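Local coordinates for protein endoglucanase (Clostridium thermocellum, PDB 2EJ1) that probably hydrolyses internal beta-1,4-glucosidic bonds in cellulose and related glucans such as xyloglucan, through its family 44 catalytic module, at residues 185-190 and 230-235. The protein carries 1 engineered substitution. Sequence-based numbering, arbitrary orientation.
Sequences NQPALW and PALYGF. Engineered in segment 185-190: Gln186 (natural residue Glu). With BGC (beta-D-glucopyranose), chain B.
Gln186 N gives Ala231 O a weak, bent hydrogen bond (2.9 Å, 130° at the hydrogen) where the loop after strand 180-183 passes the end of the neighbouring parallel strand 226-232. The same carbonyl also receives a CA-H...O contact from Gln186 CA at 3.1 Å. Next along the chain, Pro187 lays its CD against Pro230 O and its CG against Leu232 CD2, while Leu207 of helix 204-221 backs both prolines.

Gln186, an engineered replacement for glutamate, starts with CG beside its backbone N (chi1 -46°) and then runs out extended, which carries the amide past Tyr233 CB, 3.3 Å from NE2. Amide and phenol planes stand 75° apart. Against one face of the Tyr233 ring, Leu189 places both methyls: Leu189 CD1 sits off-centre, 3.6 Å from Tyr233 CG, and Leu189 CD2 lies over the CD2-CE2 side of the tyrosine ring. Gln242 holds the phenol hydroxyl from outside.

At the sugar end, Asn185 ND2 donates to O2 of the glucose (3.3 Å), with OD1 tied back to Arg42. Gln186 NE2 hydrogen-bonds His283 ND1 and also donates to a water at 2.7 Å; that water donates in turn to Tyr233 O and hydrogen-bonds the glucose O1. The very short NE2 approach to O1 is doubtful.

An Asn followed by a natural Glu at the end of the fourth barrel strand is the signature of clan GH-A, so position 186 is probably that of the general acid/base. Through the shared water the amide there is linked to the anomeric oxygen of the glucose, whose other hydrogen-bonding partners include Glu359.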
loop_
_atom_site.group_PDB
_atom_site.type_symbol
_atom_site.label_atom_id
_atom_site.label_comp_id
_atom_site.label_asym_id
_atom_site.label_seq_id
_atom_site.Cartn_x
_atom_site.Cartn_y
_atom_site.Cartn_z
ATOM N N ASN A 185 -13.296 2.519 1.185
ATOM C CA ASN A 185 -12.216 2.409 2.161
ATOM C C ASN A 185 -12.716 1.842 3.490
ATOM O O ASN A 185 -13.711 2.316 4.034
ATOM C CB ASN A 185 -11.619 3.805 2.406
ATOM C CG ASN A 185 -10.471 3.796 3.407
ATOM O OD1 ASN A 185 -9.394 3.284 3.124
ATOM N ND2 ASN A 185 -10.703 4.372 4.584
ATOM N N GLN A 186 -12.021 0.823 3.991
ATOM C CA GLN A 186 -12.328 0.192 5.278
ATOM C C GLN A 186 -13.816 0.066 5.590
ATOM O O GLN A 186 -14.330 0.714 6.510
ATOM C CB GLN A 186 -11.621 0.970 6.396
ATOM C CG GLN A 186 -10.163 1.281 6.045
ATOM C CD GLN A 186 -9.355 1.836 7.201
ATOM O OE1 GLN A 186 -9.846 2.635 8.006
ATOM N NE2 GLN A 186 -8.094 1.426 7.279
ATOM N N PRO A 187 -14.522 -0.801 4.846
ATOM C CA PRO A 187 -15.958 -1.017 5.037
ATOM C C PRO A 187 -16.367 -1.451 6.441
ATOM O O PRO A 187 -17.436 -1.073 6.916
ATOM C CB PRO A 187 -16.298 -2.064 3.973
ATOM C CG PRO A 187 -15.007 -2.825 3.817
ATOM C CD PRO A 187 -13.994 -1.704 3.808
ATOM N N ALA A 188 -15.523 -2.231 7.111
ATOM C CA ALA A 188 -15.863 -2.694 8.454
ATOM C C ALA A 188 -15.848 -1.549 9.466
ATOM O O ALA A 188 -16.333 -1.698 10.593
ATOM C CB ALA A 188 -14.914 -3.798 8.887
ATOM N N LEU A 189 -15.290 -0.407 9.073
ATOM C CA LEU A 189 -15.261 0.750 9.956
ATOM C C LEU A 189 -16.219 1.849 9.499
ATOM O O LEU A 189 -16.226 2.940 10.064
ATOM C CB LEU A 189 -13.841 1.323 10.073
ATOM C CG LEU A 189 -12.802 0.415 10.739
ATOM C CD1 LEU A 189 -11.521 1.206 10.984
ATOM C CD2 LEU A 189 -13.352 -0.125 12.058
ATOM N N TRP A 190 -17.032 1.564 8.486
ATOM C CA TRP A 190 -17.987 2.561 7.998
ATOM C C TRP A 190 -18.894 3.063 9.127
ATOM O O TRP A 190 -19.129 4.259 9.266
ATOM C CB TRP A 190 -18.890 1.984 6.899
ATOM C CG TRP A 190 -18.290 1.887 5.524
ATOM C CD1 TRP A 190 -17.213 2.574 5.041
ATOM C CD2 TRP A 190 -18.794 1.109 4.430
ATOM N NE1 TRP A 190 -17.018 2.274 3.711
ATOM C CE2 TRP A 190 -17.975 1.378 3.312
ATOM C CE3 TRP A 190 -19.861 0.211 4.289
ATOM C CZ2 TRP A 190 -18.189 0.780 2.064
ATOM C CZ3 TRP A 190 -20.076 -0.385 3.045
ATOM C CH2 TRP A 190 -19.242 -0.095 1.950
ATOM N N PRO A 230 -10.957 -5.609 -0.306
ATOM C CA PRO A 230 -11.959 -4.683 0.235
ATOM C C PRO A 230 -11.386 -3.480 0.991
ATOM O O PRO A 230 -12.139 -2.725 1.609
ATOM C CB PRO A 230 -12.797 -5.570 1.171
ATOM C CG PRO A 230 -12.119 -6.955 1.154
ATOM C CD PRO A 230 -10.726 -6.711 0.638
ATOM N N ALA A 231 -10.067 -3.306 0.948
ATOM C CA ALA A 231 -9.412 -2.204 1.653
ATOM C C ALA A 231 -9.680 -2.306 3.156
ATOM O O ALA A 231 -9.988 -1.306 3.814
ATOM C CB ALA A 231 -9.909 -0.850 1.110
ATOM N N LEU A 232 -9.547 -3.519 3.691
ATOM C CA LEU A 232 -9.773 -3.790 5.112
ATOM C C LEU A 232 -8.762 -3.080 6.021
ATOM O O LEU A 232 -7.554 -3.078 5.766
ATOM C CB LEU A 232 -9.742 -5.298 5.358
ATOM C CG LEU A 232 -10.759 -6.114 4.548
ATOM C CD1 LEU A 232 -10.595 -7.589 4.873
ATOM C CD2 LEU A 232 -12.185 -5.655 4.863
ATOM N N TYR A 233 -9.272 -2.509 7.104
ATOM C CA TYR A 233 -8.463 -1.737 8.038
ATOM C C TYR A 233 -7.399 -2.497 8.817
ATOM O O TYR A 233 -6.335 -1.954 9.104
ATOM C CB TYR A 233 -9.385 -1.015 9.026
ATOM C CG TYR A 233 -9.653 -1.777 10.310
ATOM C CD1 TYR A 233 -8.763 -1.707 11.382
ATOM C CD2 TYR A 233 -10.798 -2.561 10.453
ATOM C CE1 TYR A 233 -9.006 -2.397 12.569
ATOM C CE2 TYR A 233 -11.050 -3.258 11.638
ATOM C CZ TYR A 233 -10.146 -3.168 12.689
ATOM O OH TYR A 233 -10.380 -3.843 13.862
ATOM N N GLY A 234 -7.685 -3.742 9.173
ATOM C CA GLY A 234 -6.732 -4.503 9.957
ATOM C C GLY A 234 -7.180 -5.930 10.169
ATOM O O GLY A 234 -8.232 -6.341 9.681
ATOM N N PHE A 235 -6.394 -6.679 10.933
ATOM C CA PHE A 235 -6.676 -8.086 11.150
ATOM C C PHE A 235 -8.094 -8.494 11.528
ATOM O O PHE A 235 -8.612 -9.466 10.978
ATOM C CB PHE A 235 -5.707 -8.677 12.173
ATOM C CG PHE A 235 -5.660 -10.175 12.134
ATOM C CD1 PHE A 235 -4.793 -10.831 11.269
ATOM C CD2 PHE A 235 -6.547 -10.931 12.897
ATOM C CE1 PHE A 235 -4.811 -12.225 11.158
ATOM C CE2 PHE A 235 -6.575 -12.317 12.794
ATOM C CZ PHE A 235 -5.707 -12.967 11.922
HETATM C C2 BGC B . -7.535 5.530 7.328
HETATM C C3 BGC B . -6.925 6.928 7.202
HETATM C C4 BGC B . -6.508 7.423 8.589
HETATM C C5 BGC B . -5.565 6.399 9.203
HETATM C C6 BGC B . -5.156 6.861 10.601
HETATM C C1 BGC B . -6.520 4.610 8.007
HETATM O O1 BGC B . -7.058 3.291 8.129
HETATM O O2 BGC B . -7.858 5.010 6.035
HETATM O O3 BGC B . -7.882 7.822 6.625
HETATM O O4 BGC B . -5.809 8.674 8.505
HETATM O O5 BGC B . -6.223 5.127 9.311
HETATM O O6 BGC B . -6.310 6.883 11.448
HETATM O O HOH W 1 -6.439 0.785 9.378
#